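Local coordinates for CYTH domain-containing protein (Pyrococcus horikoshii, PDB 2DC4) that is of unknown function but, as a CYTH family member, probably binds a triphosphate-type ligand inside its antiparallel beta-barrel, at residues V9-K15 with E113-V117; E32-E37 with V94-K100; E4-R8 with D153-Y159. All blocks are in the same frame, centred on the assembly; numbering follows the deposited sequence.

Contact 1: V9-K15 with E113-V117; sequences VNFEDIK and ELNRV
Helix 11-15 and strand 113-117 run almost antiparallel, their N-to-C directions 170° apart and their axes 9.9 Å apart at closest approach; the nearest CA atoms are those of Phe11 and Leu114, 7.5 Å apart. Val9 is still extended. Asn10 then takes the N-cap position, its OD1 accepting Asp13 N at 3.1 Å, and the helical bonds begin with Ile14 N to Asn10 O (3.1 Å). Leu114 (t, p) fills the space between the segments: CD1 lies 3.5 Å from Ile14 CG2 and 4.0 Å from Val9 CG2, and CD2 lies 3.4 Å from Phe11 CE1. Phe11, chi1 t, offers a ring face to Arg116, whose guanidinium stacks flat on it (planes at 4°, centres 4.1 Å), an off-centre cation-pi contact. Arg116 NH1 reaches Glu12 OE1 in a long salt bridge of 3.9 Å, which water 1 also spans; Asp122 holds Arg116 NE. This is helix-on-sheet packing: a capped first turn of helix 11-21 laid on the outside of the CYTH barrel.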
loop_
_atom_site.group_PDB
_atom_site.type_symbol
_atom_site.label_atom_id
_atom_site.label_comp_id
_atom_site.label_asym_id
_atom_site.label_seq_id
_atom_site.Cartn_x
_atom_site.Cartn_y
_atom_site.Cartn_z
ATOM N N VAL A 9 -27.125 -6.964 -16.950
ATOM C CA VAL A 9 -27.629 -8.271 -17.343
ATOM C C VAL A 9 -28.501 -8.979 -16.322
ATOM O O VAL A 9 -28.632 -8.538 -15.181
ATOM C CB VAL A 9 -26.465 -9.238 -17.612
ATOM C CG1 VAL A 9 -25.526 -8.669 -18.653
ATOM C CG2 VAL A 9 -25.725 -9.507 -16.301
ATOM N N ASN A 10 -29.097 -10.083 -16.759
ATOM C CA ASN A 10 -29.873 -10.921 -15.859
ATOM C C ASN A 10 -28.857 -11.990 -15.466
ATOM O O ASN A 10 -28.402 -12.774 -16.307
ATOM C CB ASN A 10 -31.068 -11.571 -16.552
ATOM C CG ASN A 10 -31.798 -12.544 -15.638
ATOM O OD1 ASN A 10 -31.312 -13.645 -15.374
ATOM N ND2 ASN A 10 -32.961 -12.135 -15.135
ATOM N N PHE A 11 -28.487 -11.996 -14.192
ATOM C CA PHE A 11 -27.491 -12.925 -13.672
ATOM C C PHE A 11 -27.616 -14.379 -14.105
ATOM O O PHE A 11 -26.691 -14.945 -14.687
ATOM C CB PHE A 11 -27.479 -12.884 -12.145
ATOM C CG PHE A 11 -26.413 -13.744 -11.540
ATOM C CD1 PHE A 11 -25.096 -13.304 -11.493
ATOM C CD2 PHE A 11 -26.712 -15.020 -11.077
ATOM C CE1 PHE A 11 -24.089 -14.125 -10.995
ATOM C CE2 PHE A 11 -25.718 -15.847 -10.579
ATOM C CZ PHE A 11 -24.401 -15.398 -10.539
ATOM N N GLU A 12 -28.751 -14.994 -13.799
ATOM C CA GLU A 12 -28.958 -16.395 -14.130
ATOM C C GLU A 12 -28.851 -16.713 -15.618
ATOM O O GLU A 12 -28.210 -17.688 -16.003
ATOM C CB GLU A 12 -30.315 -16.867 -13.592
ATOM C CG GLU A 12 -30.411 -16.902 -12.066
ATOM C CD GLU A 12 -30.635 -15.534 -11.437
ATOM O OE1 GLU A 12 -30.625 -15.450 -10.186
ATOM O OE2 GLU A 12 -30.829 -14.545 -12.183
ATOM N N ASP A 13 -29.468 -15.885 -16.453
ATOM C CA ASP A 13 -29.441 -16.110 -17.893
ATOM C C ASP A 13 -28.038 -16.014 -18.487
ATOM O O ASP A 13 -27.608 -16.896 -19.229
ATOM C CB ASP A 13 -30.362 -15.110 -18.604
ATOM C CG ASP A 13 -31.796 -15.174 -18.104
ATOM O OD1 ASP A 13 -32.341 -16.293 -17.989
ATOM O OD2 ASP A 13 -32.386 -14.106 -17.833
ATOM N N ILE A 14 -27.317 -14.949 -18.150
ATOM C CA ILE A 14 -25.980 -14.762 -18.697
ATOM C C ILE A 14 -24.961 -15.769 -18.158
ATOM O O ILE A 14 -24.036 -16.160 -18.871
ATOM C CB ILE A 14 -25.485 -13.319 -18.459
ATOM C CG1 ILE A 14 -24.413 -12.968 -19.493
ATOM C CG2 ILE A 14 -24.948 -13.162 -17.044
ATOM C CD1 ILE A 14 -24.952 -12.857 -20.913
ATOM N N LYS A 15 -25.132 -16.192 -16.908
ATOM C CA LYS A 15 -24.226 -17.173 -16.318
ATOM C C LYS A 15 -24.356 -18.446 -17.151
ATOM O O LYS A 15 -23.360 -19.072 -17.517
ATOM C CB LYS A 15 -24.611 -17.450 -14.859
ATOM C CG LYS A 15 -23.737 -18.484 -14.154
ATOM C CD LYS A 15 -24.086 -18.573 -12.674
ATOM C CE LYS A 15 -23.211 -19.580 -11.937
ATOM N NZ LYS A 15 -23.431 -20.984 -12.391
ATOM N N GLU A 113 -16.354 -11.086 -15.973
ATOM C CA GLU A 113 -16.536 -10.823 -14.551
ATOM C C GLU A 113 -18.024 -10.567 -14.377
ATOM O O GLU A 113 -18.521 -9.504 -14.743
ATOM C CB GLU A 113 -15.734 -9.598 -14.101
ATOM C CG GLU A 113 -14.239 -9.676 -14.428
ATOM C CD GLU A 113 -13.441 -8.532 -13.834
ATOM O OE1 GLU A 113 -13.904 -7.374 -13.893
ATOM O OE2 GLU A 113 -12.335 -8.792 -13.319
ATOM N N LEU A 114 -18.730 -11.558 -13.841
ATOM C CA LEU A 114 -20.170 -11.450 -13.620
ATOM C C LEU A 114 -20.347 -10.972 -12.194
ATOM O O LEU A 114 -20.073 -11.708 -11.245
ATOM C CB LEU A 114 -20.836 -12.813 -13.828
ATOM C CG LEU A 114 -22.359 -12.869 -13.708
ATOM C CD1 LEU A 114 -22.985 -11.768 -14.562
ATOM C CD2 LEU A 114 -22.846 -14.243 -14.151
ATOM N N ASN A 115 -20.817 -9.737 -12.055
ATOM C CA ASN A 115 -20.965 -9.118 -10.748
ATOM C C ASN A 115 -22.367 -8.910 -10.216
ATOM O O ASN A 115 -23.228 -8.373 -10.911
ATOM C CB ASN A 115 -20.286 -7.754 -10.760
ATOM C CG ASN A 115 -18.844 -7.830 -11.184
ATOM O OD1 ASN A 115 -18.038 -8.497 -10.542
ATOM N ND2 ASN A 115 -18.508 -7.146 -12.273
ATOM N N ARG A 116 -22.582 -9.322 -8.969
ATOM C CA ARG A 116 -23.860 -9.086 -8.308
ATOM C C ARG A 116 -23.469 -7.991 -7.321
ATOM O O ARG A 116 -22.881 -8.261 -6.275
ATOM C CB ARG A 116 -24.347 -10.347 -7.593
ATOM C CG ARG A 116 -24.409 -11.550 -8.515
ATOM C CD ARG A 116 -25.523 -12.506 -8.148
ATOM N NE ARG A 116 -26.823 -11.997 -8.566
ATOM C CZ ARG A 116 -27.966 -12.658 -8.412
ATOM N NH1 ARG A 116 -27.966 -13.856 -7.842
ATOM N NH2 ARG A 116 -29.101 -12.133 -8.852
ATOM N N VAL A 117 -23.783 -6.753 -7.686
ATOM C CA VAL A 117 -23.388 -5.564 -6.909
ATOM C C VAL A 117 -24.483 -5.077 -5.956
ATOM O O VAL A 117 -25.590 -4.713 -6.349
ATOM C CB VAL A 117 -23.043 -4.425 -7.870
ATOM C CG1 VAL A 117 -22.474 -3.253 -7.070
ATOM C CG2 VAL A 117 -22.021 -4.877 -8.887
HETATM O O HOH W 1 -31.098 -14.389 -7.698
#

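Contact 2: E32-E37 with V94-K100; sequences EDVYFE and VQGVVKK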
loop_
_atom_site.group_PDB
_atom_site.type_symbol
_atom_site.label_atom_id
_atom_site.label_comp_id
_atom_site.label_asym_id
_atom_site.label_seq_id
_atom_site.Cartn_x
_atom_site.Cartn_y
_atom_site.Cartn_z
ATOM N N GLU A 32 -15.119 -6.044 -1.307
ATOM C CA GLU A 32 -15.572 -4.842 -0.626
ATOM C C GLU A 32 -14.532 -3.787 -0.970
ATOM O O GLU A 32 -13.368 -3.911 -0.578
ATOM C CB GLU A 32 -15.623 -5.054 0.891
ATOM C CG GLU A 32 -16.140 -3.840 1.656
ATOM C CD GLU A 32 -16.238 -4.074 3.155
ATOM O OE1 GLU A 32 -16.788 -5.121 3.558
ATOM O OE2 GLU A 32 -15.776 -3.205 3.925
ATOM N N ASP A 33 -14.948 -2.772 -1.726
ATOM C CA ASP A 33 -14.054 -1.696 -2.143
ATOM C C ASP A 33 -14.377 -0.376 -1.477
ATOM O O ASP A 33 -15.517 0.079 -1.514
ATOM C CB ASP A 33 -14.134 -1.462 -3.654
ATOM C CG ASP A 33 -13.834 -2.698 -4.461
ATOM O OD1 ASP A 33 -13.137 -3.590 -3.946
ATOM O OD2 ASP A 33 -14.289 -2.763 -5.626
ATOM N N VAL A 34 -13.370 0.246 -0.874
ATOM C CA VAL A 34 -13.558 1.551 -0.258
ATOM C C VAL A 34 -12.886 2.558 -1.189
ATOM O O VAL A 34 -11.663 2.553 -1.363
ATOM C CB VAL A 34 -12.928 1.619 1.153
ATOM C CG1 VAL A 34 -12.999 3.039 1.687
ATOM C CG2 VAL A 34 -13.656 0.672 2.083
ATOM N N TYR A 35 -13.698 3.403 -1.818
ATOM C CA TYR A 35 -13.190 4.402 -2.751
ATOM C C TYR A 35 -12.864 5.730 -2.102
ATOM O O TYR A 35 -13.532 6.154 -1.165
ATOM C CB TYR A 35 -14.197 4.660 -3.873
ATOM C CG TYR A 35 -14.242 3.590 -4.935
ATOM C CD1 TYR A 35 -14.914 2.390 -4.717
ATOM C CD2 TYR A 35 -13.615 3.784 -6.166
ATOM C CE1 TYR A 35 -14.965 1.408 -5.700
ATOM C CE2 TYR A 35 -13.658 2.807 -7.157
ATOM C CZ TYR A 35 -14.335 1.626 -6.918
ATOM O OH TYR A 35 -14.376 0.657 -7.893
ATOM N N PHE A 36 -11.833 6.382 -2.627
ATOM C CA PHE A 36 -11.391 7.681 -2.144
ATOM C C PHE A 36 -11.502 8.670 -3.291
ATOM O O PHE A 36 -11.052 8.398 -4.400
ATOM C CB PHE A 36 -9.950 7.592 -1.644
ATOM C CG PHE A 36 -9.823 6.892 -0.331
ATOM C CD1 PHE A 36 -10.056 7.576 0.856
ATOM C CD2 PHE A 36 -9.523 5.534 -0.277
ATOM C CE1 PHE A 36 -9.996 6.917 2.084
ATOM C CE2 PHE A 36 -9.461 4.867 0.939
ATOM C CZ PHE A 36 -9.698 5.558 2.125
ATOM N N GLU A 37 -12.105 9.819 -3.016
ATOM C CA GLU A 37 -12.312 10.834 -4.038
ATOM C C GLU A 37 -11.049 11.500 -4.575
ATOM O O GLU A 37 -10.262 12.088 -3.831
ATOM C CB GLU A 37 -13.285 11.898 -3.520
ATOM C CG GLU A 37 -13.544 13.029 -4.498
ATOM C CD GLU A 37 -14.791 13.823 -4.156
ATOM O OE1 GLU A 37 -14.980 14.152 -2.964
ATOM O OE2 GLU A 37 -15.575 14.126 -5.080
ATOM N N VAL A 94 -13.471 9.516 1.862
ATOM C CA VAL A 94 -14.127 8.307 1.380
ATOM C C VAL A 94 -15.273 8.705 0.456
ATOM O O VAL A 94 -16.167 9.465 0.837
ATOM C CB VAL A 94 -14.686 7.447 2.535
ATOM C CG1 VAL A 94 -15.490 6.282 1.968
ATOM C CG2 VAL A 94 -13.546 6.922 3.392
ATOM N N GLN A 95 -15.230 8.177 -0.759
ATOM C CA GLN A 95 -16.223 8.454 -1.786
ATOM C C GLN A 95 -17.423 7.513 -1.665
ATOM O O GLN A 95 -18.555 7.879 -1.992
ATOM C CB GLN A 95 -15.546 8.301 -3.149
ATOM C CG GLN A 95 -16.368 8.679 -4.357
ATOM C CD GLN A 95 -15.554 8.576 -5.631
ATOM O OE1 GLN A 95 -14.979 7.527 -5.928
ATOM N NE2 GLN A 95 -15.489 9.664 -6.384
ATOM N N GLY A 96 -17.167 6.302 -1.187
ATOM C CA GLY A 96 -18.229 5.328 -1.026
ATOM C C GLY A 96 -17.664 3.930 -0.893
ATOM O O GLY A 96 -16.451 3.739 -0.952
ATOM N N VAL A 97 -18.541 2.951 -0.718
ATOM C CA VAL A 97 -18.118 1.569 -0.576
ATOM C C VAL A 97 -18.920 0.682 -1.508
ATOM O O VAL A 97 -20.147 0.676 -1.458
ATOM C CB VAL A 97 -18.323 1.064 0.866
ATOM C CG1 VAL A 97 -17.888 -0.397 0.972
ATOM C CG2 VAL A 97 -17.539 1.935 1.842
ATOM N N VAL A 98 -18.222 -0.056 -2.366
ATOM C CA VAL A 98 -18.886 -0.954 -3.303
ATOM C C VAL A 98 -18.685 -2.385 -2.838
ATOM O O VAL A 98 -17.553 -2.823 -2.632
ATOM C CB VAL A 98 -18.318 -0.828 -4.736
ATOM C CG1 VAL A 98 -19.004 -1.842 -5.652
ATOM C CG2 VAL A 98 -18.519 0.586 -5.265
ATOM N N LYS A 99 -19.785 -3.110 -2.674
ATOM C CA LYS A 99 -19.725 -4.496 -2.243
ATOM C C LYS A 99 -20.328 -5.363 -3.331
ATOM O O LYS A 99 -21.433 -5.099 -3.807
ATOM C CB LYS A 99 -20.501 -4.689 -0.940
ATOM C CG LYS A 99 -19.936 -3.898 0.231
ATOM C CD LYS A 99 -20.733 -4.144 1.507
ATOM C CE LYS A 99 -20.660 -5.600 1.944
ATOM N NZ LYS A 99 -19.259 -6.036 2.210
ATOM N N LYS A 100 -19.608 -6.400 -3.732
ATOM C CA LYS A 100 -20.129 -7.257 -4.782
ATOM C C LYS A 100 -19.627 -8.683 -4.675
ATOM O O LYS A 100 -18.634 -8.958 -4.002
ATOM C CB LYS A 100 -19.733 -6.693 -6.147
ATOM C CG LYS A 100 -18.275 -6.961 -6.506
ATOM C CD LYS A 100 -17.958 -6.542 -7.938
ATOM C CE LYS A 100 -17.561 -5.076 -8.037
ATOM N NZ LYS A 100 -16.188 -4.836 -7.486
HETATM O O HOH W 2 -15.555 -1.646 -7.477
HETATM O O HOH W 3 -16.294 -4.542 -4.777
HETATM O O HOH W 4 -12.175 7.082 -6.451
#
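How a beta bulge is absorbed by an antiparallel ladder is well illustrated where strands 24-36 and 94-107 pair in the CYTH barrel. Val94 starts the second strand in a non-hydrogen-bonded pair with Phe36, its CG2 3.8 Å from Phe36 CE1, while Val94 CG1 is 4.1 Å from Val34 CG1; helix 80-89 packs beside this apolar group. Gln95 is the extra residue. Its backbone, at -86/-31, leaves the extended region, and its N still donates to Tyr35 O at 2.7 Å. Gly96 returns the register to step: Tyr35 N donates to Gly96 O at 2.9 Å. At the angles of Gly96 (162/179) a CB would press on the preceding carbonyl oxygen, so glycine suits the position. Val97 faces Val34, CG2 to CG2 at 4.1 Å, on the side shared with Glu32 and Lys99. Val98 lies on the other side, with Asp33 and Tyr35, and exchanges two 2.8 Å bonds, Asp33 N to Val98 O and Val98 N to Asp33 O; helix 159-162 covers this inner side. Lys99 NZ meets Glu32 OE1 at 3.0 Å, and Glu32 also pairs with Lys48. Lys100 makes a weak 3.4 Å bond from NZ to Asp33 OD2, although Asp33 is held chiefly by Arg47 and Lys100 by Gln31; water 3 supplements it, accepting from Lys100 NZ at 2.7 Å and donating to Val98 O at 3.0 Å.

Contact 3: E4-R8 with D153-Y159; sequences EVKFR and DVEPKLY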
loop_
_atom_site.group_PDB
_atom_site.type_symbol
_atom_site.label_atom_id
_atom_site.label_comp_id
_atom_site.label_asym_id
_atom_site.label_seq_id
_atom_site.Cartn_x
_atom_site.Cartn_y
_atom_site.Cartn_z
ATOM N N GLU A 4 -12.304 -2.817 -21.441
ATOM C CA GLU A 4 -13.465 -3.556 -20.987
ATOM C C GLU A 4 -14.784 -2.847 -21.244
ATOM O O GLU A 4 -14.850 -1.620 -21.273
ATOM C CB GLU A 4 -13.333 -3.845 -19.494
ATOM C CG GLU A 4 -13.009 -2.621 -18.658
ATOM C CD GLU A 4 -13.027 -2.911 -17.170
ATOM O OE1 GLU A 4 -12.429 -3.926 -16.757
ATOM O OE2 GLU A 4 -13.632 -2.121 -16.415
ATOM N N VAL A 5 -15.830 -3.639 -21.446
ATOM C CA VAL A 5 -17.166 -3.110 -21.664
ATOM C C VAL A 5 -18.062 -3.754 -20.613
ATOM O O VAL A 5 -17.986 -4.960 -20.373
ATOM C CB VAL A 5 -17.694 -3.454 -23.066
ATOM C CG1 VAL A 5 -19.068 -2.834 -23.270
ATOM C CG2 VAL A 5 -16.720 -2.935 -24.116
ATOM N N LYS A 6 -18.900 -2.938 -19.989
ATOM C CA LYS A 6 -19.804 -3.397 -18.941
ATOM C C LYS A 6 -21.224 -3.487 -19.482
ATOM O O LYS A 6 -21.656 -2.619 -20.241
ATOM C CB LYS A 6 -19.768 -2.415 -17.765
ATOM C CG LYS A 6 -20.601 -2.838 -16.559
ATOM C CD LYS A 6 -20.617 -1.752 -15.483
ATOM C CE LYS A 6 -19.218 -1.431 -14.988
ATOM N NZ LYS A 6 -19.241 -0.360 -13.949
ATOM N N PHE A 7 -21.942 -4.532 -19.082
ATOM C CA PHE A 7 -23.322 -4.738 -19.519
ATOM C C PHE A 7 -24.260 -4.986 -18.344
ATOM O O PHE A 7 -23.902 -5.668 -17.382
ATOM C CB PHE A 7 -23.426 -5.943 -20.464
ATOM C CG PHE A 7 -22.573 -5.834 -21.696
ATOM C CD1 PHE A 7 -21.221 -6.162 -21.656
ATOM C CD2 PHE A 7 -23.125 -5.413 -22.900
ATOM C CE1 PHE A 7 -20.429 -6.077 -22.798
ATOM C CE2 PHE A 7 -22.341 -5.325 -24.052
ATOM C CZ PHE A 7 -20.991 -5.658 -24.001
ATOM N N ARG A 8 -25.469 -4.436 -18.428
ATOM C CA ARG A 8 -26.463 -4.658 -17.384
ATOM C C ARG A 8 -27.082 -5.976 -17.835
ATOM O O ARG A 8 -27.512 -6.104 -18.984
ATOM C CB ARG A 8 -27.498 -3.528 -17.387
ATOM C CG ARG A 8 -28.011 -3.139 -16.016
ATOM C CD ARG A 8 -28.527 -1.702 -16.029
ATOM N NE ARG A 8 -28.475 -1.108 -14.698
ATOM C CZ ARG A 8 -28.157 0.158 -14.463
ATOM N NH1 ARG A 8 -27.864 0.964 -15.467
ATOM N NH2 ARG A 8 -28.109 0.615 -13.224
ATOM N N ASP A 153 -27.485 -2.668 -24.140
ATOM C CA ASP A 153 -27.243 -3.335 -22.862
ATOM C C ASP A 153 -26.050 -2.757 -22.117
ATOM O O ASP A 153 -25.837 -3.065 -20.942
ATOM C CB ASP A 153 -26.986 -4.828 -23.086
ATOM C CG ASP A 153 -28.177 -5.544 -23.689
ATOM O OD1 ASP A 153 -27.978 -6.348 -24.622
ATOM O OD2 ASP A 153 -29.312 -5.313 -23.218
ATOM N N VAL A 154 -25.273 -1.931 -22.798
ATOM C CA VAL A 154 -24.079 -1.352 -22.189
ATOM C C VAL A 154 -24.375 -0.365 -21.066
ATOM O O VAL A 154 -25.337 0.407 -21.132
ATOM C CB VAL A 154 -23.205 -0.653 -23.256
ATOM C CG1 VAL A 154 -22.028 0.058 -22.595
ATOM C CG2 VAL A 154 -22.700 -1.676 -24.261
ATOM N N GLU A 155 -23.545 -0.415 -20.024
ATOM C CA GLU A 155 -23.654 0.494 -18.889
ATOM C C GLU A 155 -22.310 1.211 -18.777
ATOM O O GLU A 155 -21.307 0.615 -18.386
ATOM C CB GLU A 155 -23.945 -0.268 -17.594
ATOM C CG GLU A 155 -23.978 0.637 -16.365
ATOM C CD GLU A 155 -24.812 1.891 -16.590
ATOM O OE1 GLU A 155 -26.035 1.766 -16.802
ATOM O OE2 GLU A 155 -24.250 3.003 -16.567
ATOM N N PRO A 156 -22.273 2.503 -19.131
ATOM C CA PRO A 156 -21.041 3.297 -19.076
ATOM C C PRO A 156 -20.576 3.672 -17.669
ATOM O O PRO A 156 -19.377 3.759 -17.406
ATOM C CB PRO A 156 -21.389 4.544 -19.895
ATOM C CG PRO A 156 -22.625 4.158 -20.672
ATOM C CD PRO A 156 -23.368 3.292 -19.710
ATOM N N LYS A 157 -21.525 3.892 -16.767
ATOM C CA LYS A 157 -21.190 4.299 -15.409
ATOM C C LYS A 157 -20.312 3.328 -14.630
ATOM O O LYS A 157 -20.405 2.112 -14.789
ATOM C CB LYS A 157 -22.466 4.568 -14.612
ATOM C CG LYS A 157 -23.266 5.772 -15.092
ATOM C CD LYS A 157 -24.473 6.012 -14.192
ATOM C CE LYS A 157 -25.187 7.305 -14.549
ATOM N NZ LYS A 157 -26.323 7.583 -13.622
ATOM N N LEU A 158 -19.456 3.889 -13.783
ATOM C CA LEU A 158 -18.567 3.095 -12.942
ATOM C C LEU A 158 -19.385 2.576 -11.764
ATOM O O LEU A 158 -20.408 3.154 -11.415
ATOM C CB LEU A 158 -17.425 3.970 -12.426
ATOM C CG LEU A 158 -16.640 4.726 -13.498
ATOM C CD1 LEU A 158 -15.658 5.685 -12.834
ATOM C CD2 LEU A 158 -15.914 3.732 -14.392
ATOM N N TYR A 159 -18.931 1.493 -11.145
ATOM C CA TYR A 159 -19.650 0.930 -10.015
ATOM C C TYR A 159 -19.822 1.918 -8.871
ATOM O O TYR A 159 -20.854 1.921 -8.206
ATOM C CB TYR A 159 -18.944 -0.335 -9.518
ATOM C CG TYR A 159 -19.136 -1.510 -10.446
ATOM C CD1 TYR A 159 -18.050 -2.266 -10.887
ATOM C CD2 TYR A 159 -20.407 -1.851 -10.908
ATOM C CE1 TYR A 159 -18.230 -3.334 -11.779
ATOM C CE2 TYR A 159 -20.596 -2.909 -11.790
ATOM C CZ TYR A 159 -19.505 -3.643 -12.223
ATOM O OH TYR A 159 -19.696 -4.672 -13.122
HETATM O O HOH W 5 -19.120 -0.060 -20.263
#
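A lysine can be held by a loop through a backbone carbonyl and an aromatic face, as Lys6 illustrates. It has the largest area buried by the other segment of any residue here. Together with Glu2 and Glu4 it spells the ExExK signature of CYTH proteins, in whose relatives such residues line a tunnel that holds triphosphate; a similar role is probable here but not established. Its long chain runs under the loop until NZ donates to Lys157 O at 2.9 Å and sits over the face of Tyr159, 3.4 Å from the ring centroid and 6° off the normal, a cation-pi contact. Lys6 CE joins in with a CH-pi approach of 3.8 Å to the same centroid. The hydroxyl of Tyr159 is bonded to Asp125, which fixes the ring's far end.

Glu155 is next in buried area. Its N donates to Lys6 O at 2.9 Å, and its side chain divides between two tasks: OE2 accepts Lys157 N at 2.9 Å, bending the loop round, while OE1 forms a very short salt bridge of 2.4 Å with Arg8 NH1. Arg8 is tied down again by its backbone, Arg8 N to Asp153 O at 2.9 Å. These two backbone bonds flank a single bridge between Phe7 and Val154, while water 5 links Lys6 N to Glu155 O.

The loop thus lies along strand 2-8, which itself pairs with strand 121-128; helix 133-146 packs against Val5, Phe7 and Val154, and Leu162 of helix 159-162 touches Lys6, Arg8 and Glu155.

In the fold
Followed from the N terminus, the chain lays down the first halves in the order 4-8, 9-15 and 32-37, and the second halves return in reverse. Strand 94-107 closes the shortest loop, at contact 2; strand 110-117, its neighbour in the sheet, then closes contact 1; finally the loop before the last helix comes back to the first strand and closes contact 3. The three loops are therefore concentric, with none crossing. Contact 2 is a seam of the barrel wall, contact 1 fixes a helix outside it, and contact 3 joins the C-terminal part to the N-terminal strand. Tyr159 of contact 3 meets both others, packing on Val98 and Lys100 and probably hydrogen-bonding Asn115.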